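Local coordinates for cryptic loci regulator 2 (Schizosaccharomyces pombe 972h-, PDB 5IKJ), which promotes heterochromatic transcriptional silencing upstream of histone deacetylases and is required for nucleosome positioning and for the silencing function of the SHREC complex, at residues A[408-413]-A[431-436]; A[460-465]-A[493-498]. All blocks are in the same frame, centred on the assembly; numbering follows the deposited sequence.

Interaction 1 of 2, residues A[408-413]-A[431-436]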
loop_
_atom_site.group_PDB
_atom_site.type_symbol
_atom_site.label_atom_id
_atom_site.label_comp_id
_atom_site.label_asym_id
_atom_site.label_seq_id
_atom_site.Cartn_x
_atom_site.Cartn_y
_atom_site.Cartn_z
ATOM N N LYS A 408 31.436 2.807 -0.904
ATOM C CA LYS A 408 30.760 3.972 -1.461
ATOM C C LYS A 408 29.241 3.858 -1.381
ATOM O O LYS A 408 28.540 4.690 -1.968
ATOM C CB LYS A 408 31.170 4.182 -2.922
ATOM C CG LYS A 408 32.635 4.519 -3.142
ATOM C CD LYS A 408 32.883 4.891 -4.599
ATOM C CE LYS A 408 34.186 4.311 -5.125
ATOM N NZ LYS A 408 35.380 4.843 -4.414
ATOM N N THR A 409 28.720 2.853 -0.680
ATOM C CA THR A 409 27.281 2.626 -0.630
ATOM C C THR A 409 26.593 3.788 0.073
ATOM O O THR A 409 26.878 4.077 1.240
ATOM C CB THR A 409 26.978 1.311 0.090
ATOM O OG1 THR A 409 27.560 0.221 -0.633
ATOM C CG2 THR A 409 25.474 1.088 0.203
ATOM N N SER A 410 25.682 4.451 -0.638
ATOM C CA SER A 410 24.881 5.520 -0.055
ATOM C C SER A 410 23.576 4.998 0.533
ATOM O O SER A 410 23.142 5.470 1.589
ATOM C CB SER A 410 24.583 6.588 -1.109
ATOM O OG SER A 410 25.779 7.104 -1.667
ATOM N N PHE A 411 22.944 4.031 -0.130
ATOM C CA PHE A 411 21.688 3.476 0.353
ATOM C C PHE A 411 21.486 2.091 -0.243
ATOM O O PHE A 411 22.084 1.739 -1.264
ATOM C CB PHE A 411 20.502 4.382 0.001
ATOM C CG PHE A 411 20.370 4.668 -1.470
ATOM C CD1 PHE A 411 19.814 3.732 -2.328
ATOM C CD2 PHE A 411 20.792 5.877 -1.993
ATOM C CE1 PHE A 411 19.689 3.996 -3.679
ATOM C CE2 PHE A 411 20.668 6.146 -3.344
ATOM C CZ PHE A 411 20.116 5.204 -4.187
ATOM N N MET A 412 20.633 1.312 0.415
ATOM C CA MET A 412 20.134 0.055 -0.126
ATOM C C MET A 412 18.761 0.289 -0.737
ATOM O O MET A 412 17.902 0.928 -0.120
ATOM C CB MET A 412 20.043 -1.025 0.955
ATOM C CG MET A 412 19.226 -2.258 0.537
ATOM S SD MET A 412 19.011 -3.482 1.839
ATOM C CE MET A 412 20.649 -4.201 1.916
ATOM N N TYR A 413 18.560 -0.229 -1.945
ATOM C CA TYR A 413 17.244 -0.259 -2.580
ATOM C C TYR A 413 16.591 -1.578 -2.182
ATOM O O TYR A 413 16.929 -2.638 -2.711
ATOM C CB TYR A 413 17.384 -0.106 -4.090
ATOM C CG TYR A 413 16.099 -0.210 -4.882
ATOM C CD1 TYR A 413 14.864 0.043 -4.299
ATOM C CD2 TYR A 413 16.128 -0.566 -6.223
ATOM C CE1 TYR A 413 13.694 -0.055 -5.035
ATOM C CE2 TYR A 413 14.970 -0.669 -6.964
ATOM C CZ TYR A 413 13.755 -0.412 -6.367
ATOM O OH TYR A 413 12.599 -0.515 -7.110
ATOM N N LEU A 431 22.707 -2.321 -3.595
ATOM C CA LEU A 431 23.462 -1.242 -2.977
ATOM C C LEU A 431 23.873 -0.228 -4.036
ATOM O O LEU A 431 24.307 -0.602 -5.130
ATOM C CB LEU A 431 24.703 -1.788 -2.264
ATOM C CG LEU A 431 24.441 -2.950 -1.299
ATOM C CD1 LEU A 431 25.749 -3.497 -0.752
ATOM C CD2 LEU A 431 23.521 -2.518 -0.165
ATOM N N TRP A 432 23.737 1.054 -3.704
ATOM C CA TRP A 432 23.975 2.135 -4.647
ATOM C C TRP A 432 24.859 3.202 -4.020
ATOM O O TRP A 432 25.009 3.282 -2.799
ATOM C CB TRP A 432 22.664 2.789 -5.101
ATOM C CG TRP A 432 21.718 1.866 -5.795
ATOM C CD1 TRP A 432 21.067 0.795 -5.254
ATOM C CD2 TRP A 432 21.300 1.941 -7.161
ATOM N NE1 TRP A 432 20.276 0.195 -6.204
ATOM C CE2 TRP A 432 20.401 0.880 -7.383
ATOM C CE3 TRP A 432 21.601 2.801 -8.220
ATOM C CZ2 TRP A 432 19.803 0.655 -8.620
ATOM C CZ3 TRP A 432 21.008 2.577 -9.446
ATOM C CH2 TRP A 432 20.118 1.513 -9.636
ATOM N N THR A 433 25.437 4.029 -4.886
ATOM C CA THR A 433 26.101 5.259 -4.488
ATOM C C THR A 433 25.460 6.420 -5.236
ATOM O O THR A 433 24.931 6.250 -6.339
ATOM C CB THR A 433 27.610 5.213 -4.781
ATOM O OG1 THR A 433 28.257 6.324 -4.147
ATOM C CG2 THR A 433 27.885 5.263 -6.283
ATOM N N GLN A 434 25.504 7.602 -4.628
ATOM C CA GLN A 434 24.951 8.807 -5.230
ATOM C C GLN A 434 26.059 9.831 -5.422
ATOM O O GLN A 434 26.948 9.966 -4.575
ATOM C CB GLN A 434 23.828 9.398 -4.369
ATOM C CG GLN A 434 24.285 9.950 -3.028
ATOM C CD GLN A 434 23.124 10.331 -2.127
ATOM O OE1 GLN A 434 23.123 10.025 -0.935
ATOM N NE2 GLN A 434 22.132 11.012 -2.692
ATOM N N ILE A 435 26.001 10.548 -6.541
ATOM C CA ILE A 435 27.009 11.538 -6.900
ATOM C C ILE A 435 26.301 12.856 -7.173
ATOM O O ILE A 435 25.443 12.929 -8.061
ATOM C CB ILE A 435 27.831 11.107 -8.128
ATOM C CG1 ILE A 435 28.464 9.733 -7.893
ATOM C CG2 ILE A 435 28.905 12.139 -8.444
ATOM C CD1 ILE A 435 27.636 8.576 -8.415
ATOM N N ASP A 436 26.660 13.890 -6.418
ATOM C CA ASP A 436 26.151 15.239 -6.650
ATOM C C ASP A 436 27.136 15.964 -7.558
ATOM O O ASP A 436 28.267 16.253 -7.154
ATOM C CB ASP A 436 25.964 15.986 -5.332
ATOM C CG ASP A 436 25.094 17.219 -5.481
ATOM O OD1 ASP A 436 24.848 17.638 -6.632
ATOM O OD2 ASP A 436 24.657 17.770 -4.449
#
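Phe411 lies against Trp432. Its CE1 is 3.5 Å from Trp432 CB, and both CE1 and CZ of Phe411 also come near Trp432 CG. The Phe411 ring and the five-membered ring of Trp432 are nearly parallel, with planes 16° apart. They are slid apart, with centroids 5.2 Å from each other, so they barely overlap. Tyr413 CB adds a contact to the same indole, 3.6 Å from Trp432 NE1. Met412 and Leu431 meet on the other face of the sheet, where Met412 CE is 3.9 Å from Leu431 CD2.

The backbones hold these groups in place. Trp432 N donates to Phe411 O at 3.0 Å. Trp432 O takes the N-H of Ser410, at a doubtfully short distance, and weakly that of Phe411. Two hydroxyls bond to the opposite backbone where 408-410 leaves the strand while 431-436 goes on as one. Thr433 OG1 donates to Lys408 O at 2.7 Å. Thr433 OG1 stands anti to its own backbone N (chi1 -169°), which turns it to Lys408 O. Ser410 OG accepts from Gln434 N at 3.0 Å, with an N-H...O angle of 145°. Gln434 CG lies beside the same hydroxyl, 3.5 Å from Ser410 OG.

Further out, Trp432 NE1 bonds to Ser430 OG and Tyr413 OH to Asn392. Met412 pairs through its backbone with Cys395, and Thr433 with Arg475, so each strand has another neighbour in the sheet. Strands 411-419 and 425-436 form an antiparallel hairpin in the SH3-clan family region of Clr2. Near its open end, Ser410 and Phe411 together face Trp432, which makes a classic beta bulge.

Interaction 2 of 2, residues A[460-465]-A[493-498]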
loop_
_atom_site.group_PDB
_atom_site.type_symbol
_atom_site.label_atom_id
_atom_site.label_comp_id
_atom_site.label_asym_id
_atom_site.label_seq_id
_atom_site.Cartn_x
_atom_site.Cartn_y
_atom_site.Cartn_z
ATOM N N PRO A 460 14.480 2.985 -10.399
ATOM C CA PRO A 460 13.087 3.130 -9.971
ATOM C C PRO A 460 12.601 4.554 -10.188
ATOM O O PRO A 460 13.381 5.508 -10.239
ATOM C CB PRO A 460 13.124 2.771 -8.480
ATOM C CG PRO A 460 14.549 2.928 -8.074
ATOM C CD PRO A 460 15.360 2.594 -9.286
ATOM N N ARG A 461 11.280 4.685 -10.325
ATOM C CA ARG A 461 10.691 5.986 -10.627
ATOM C C ARG A 461 11.133 7.040 -9.620
ATOM O O ARG A 461 11.390 8.193 -9.984
ATOM C CB ARG A 461 9.167 5.874 -10.646
ATOM C CG ARG A 461 8.474 7.050 -11.308
ATOM C CD ARG A 461 7.483 7.708 -10.369
ATOM N NE ARG A 461 6.897 8.909 -10.956
ATOM C CZ ARG A 461 6.259 9.847 -10.263
ATOM N NH1 ARG A 461 6.127 9.736 -8.947
ATOM N NH2 ARG A 461 5.758 10.905 -10.885
ATOM N N ARG A 462 11.228 6.659 -8.344
ATOM C CA ARG A 462 11.641 7.600 -7.308
ATOM C C ARG A 462 12.988 8.231 -7.642
ATOM O O ARG A 462 13.152 9.453 -7.552
ATOM C CB ARG A 462 11.691 6.882 -5.959
ATOM C CG ARG A 462 12.136 7.731 -4.780
ATOM C CD ARG A 462 12.144 6.887 -3.515
ATOM N NE ARG A 462 12.383 7.661 -2.301
ATOM C CZ ARG A 462 12.433 7.131 -1.081
ATOM N NH1 ARG A 462 12.263 5.825 -0.913
ATOM N NH2 ARG A 462 12.653 7.903 -0.027
ATOM N N LEU A 463 13.967 7.412 -8.033
ATOM C CA LEU A 463 15.292 7.937 -8.343
ATOM C C LEU A 463 15.329 8.637 -9.697
ATOM O O LEU A 463 16.090 9.596 -9.871
ATOM C CB LEU A 463 16.328 6.813 -8.300
ATOM C CG LEU A 463 16.644 6.237 -6.917
ATOM C CD1 LEU A 463 17.679 5.126 -7.025
ATOM C CD2 LEU A 463 17.131 7.314 -5.954
ATOM N N GLN A 464 14.529 8.180 -10.663
ATOM C CA GLN A 464 14.415 8.905 -11.923
ATOM C C GLN A 464 13.984 10.346 -11.684
ATOM O O GLN A 464 14.486 11.270 -12.334
ATOM C CB GLN A 464 13.417 8.208 -12.849
ATOM C CG GLN A 464 13.863 6.853 -13.374
ATOM C CD GLN A 464 12.791 6.182 -14.215
ATOM O OE1 GLN A 464 11.679 6.694 -14.345
ATOM N NE2 GLN A 464 13.122 5.031 -14.790
ATOM N N MET A 465 13.052 10.555 -10.751
ATOM C CA MET A 465 12.560 11.900 -10.480
ATOM C C MET A 465 13.594 12.724 -9.724
ATOM O O MET A 465 13.781 13.911 -10.013
ATOM C CB MET A 465 11.249 11.823 -9.698
ATOM C CG MET A 465 10.080 11.273 -10.506
ATOM S SD MET A 465 9.578 12.348 -11.868
ATOM C CE MET A 465 9.099 13.835 -10.989
ATOM N N GLY A 493 18.510 3.959 8.989
ATOM C CA GLY A 493 17.336 4.795 8.861
ATOM C C GLY A 493 16.965 4.971 7.401
ATOM O O GLY A 493 17.516 4.320 6.515
ATOM N N ARG A 494 16.009 5.866 7.181
ATOM C CA ARG A 494 15.578 6.179 5.829
ATOM C C ARG A 494 16.643 6.975 5.085
ATOM O O ARG A 494 17.404 7.745 5.674
ATOM C CB ARG A 494 14.285 6.989 5.845
ATOM C CG ARG A 494 13.045 6.231 6.284
ATOM C CD ARG A 494 11.824 7.143 6.248
ATOM N NE ARG A 494 11.696 7.819 4.959
ATOM C CZ ARG A 494 10.751 8.704 4.663
ATOM N NH1 ARG A 494 9.833 9.032 5.560
ATOM N NH2 ARG A 494 10.726 9.262 3.461
ATOM N N TRP A 495 16.684 6.778 3.771
ATOM C CA TRP A 495 17.362 7.696 2.869
ATOM C C TRP A 495 16.356 8.738 2.402
ATOM O O TRP A 495 15.241 8.394 1.997
ATOM C CB TRP A 495 17.950 6.946 1.673
ATOM C CG TRP A 495 18.555 7.827 0.617
ATOM C CD1 TRP A 495 19.861 8.210 0.515
ATOM C CD2 TRP A 495 17.875 8.425 -0.496
ATOM N NE1 TRP A 495 20.036 9.010 -0.590
ATOM C CE2 TRP A 495 18.832 9.158 -1.226
ATOM C CE3 TRP A 495 16.551 8.414 -0.942
ATOM C CZ2 TRP A 495 18.506 9.871 -2.378
ATOM C CZ3 TRP A 495 16.229 9.124 -2.086
ATOM C CH2 TRP A 495 17.202 9.842 -2.791
ATOM N N TYR A 496 16.743 10.007 2.473
ATOM C CA TYR A 496 15.879 11.102 2.065
ATOM C C TYR A 496 16.430 11.767 0.811
ATOM O O TYR A 496 17.645 11.830 0.600
ATOM C CB TYR A 496 15.736 12.142 3.183
ATOM C CG TYR A 496 15.063 11.622 4.433
ATOM C CD1 TYR A 496 13.683 11.499 4.502
ATOM C CD2 TYR A 496 15.808 11.265 5.547
ATOM C CE1 TYR A 496 13.064 11.029 5.645
ATOM C CE2 TYR A 496 15.200 10.795 6.692
ATOM C CZ TYR A 496 13.828 10.679 6.735
ATOM O OH TYR A 496 13.213 10.210 7.873
ATOM N N GLU A 497 15.517 12.264 -0.018
ATOM C CA GLU A 497 15.912 12.952 -1.233
ATOM C C GLU A 497 16.845 14.110 -0.873
ATOM O O GLU A 497 16.751 14.673 0.223
ATOM C CB GLU A 497 14.680 13.458 -1.990
ATOM C CG GLU A 497 13.801 12.352 -2.582
ATOM C CD GLU A 497 13.010 11.596 -1.530
ATOM O OE1 GLU A 497 13.003 12.033 -0.359
ATOM O OE2 GLU A 497 12.396 10.565 -1.872
ATOM N N PRO A 498 17.765 14.479 -1.769
ATOM C CA PRO A 498 18.819 15.429 -1.372
ATOM C C PRO A 498 18.291 16.789 -0.948
ATOM O O PRO A 498 18.940 17.466 -0.140
ATOM C CB PRO A 498 19.698 15.521 -2.627
ATOM C CG PRO A 498 18.812 15.114 -3.753
ATOM C CD PRO A 498 17.849 14.114 -3.193
HETATM O O HOH W 1 12.900 6.612 2.406
#
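Arg462 reaches across to Glu497 in a side-on salt bridge, from the first turn of helix 461-469 to the chain that follows strand 491-494. Pro460 occupies the N-cap position of this helix, in the SH3-clan family region. Arg462 CG is anti to the backbone N (chi1 179°) and the chain is extended from CG to NE, which carries the guanidinium out from the helix to Glu497.

The tight part is the grip on one carboxylate oxygen. Arg462 NE donates to Glu497 OE2 at 2.9 Å, with an N-H...O angle of 157°. Arg462 NH2 reaches the same OE2 at 3.2 Å, from the same face of the carboxylate. OE2 lies near the guanidinium plane, yet the two planar groups are turned 32° from each other. Asp393 forms a further salt bridge with Arg462 NH1. An alanine in place of Arg462 would probably leave the carboxylates of buried Glu497 and of Asp393 without this positive partner.

Contact with the indole is sparser. The indole edge of Trp495 comes over one face of the guanidinium, with CE3 4.0 Å from Arg462 NH2. Leu463 CD2 makes an apolar contact with Trp495 CH2 at 4.0 Å.

Beyond NH2 the packing is looser and a water joins the two segments. Arg462 NH2 and Arg494 NH2 are 4.2 Å apart there, and this repulsion is probably eased by Asp393 and by Glu246, which salt-bridges Arg494 NH1. The water accepts from Arg462 NH2 at 2.8 Å and from Arg494 NE, and it probably donates to Trp495 O at 3.0 Å.

How the interactions relate
Interaction 1 is partly buried. It joins neighbouring strands of one hairpin, and strand pairing gives it backbone bonds, to which two hydroxyls add. Interaction 2 is fully buried and brings a helix start against a chain leaving the same mixed sheet. It has no direct backbone pairing and relies on charged side chains and a water. The centres of interaction 1 and interaction 2 are about 10 Å apart, and the two contacts touch. Trp495 of interaction 2 packs on Phe411 of interaction 1, and its NE1 probably hydrogen-bonds Gln434 OE1. Phe411 and Tyr413 also touch Leu463 and Pro460, respectively, at the start of the helix.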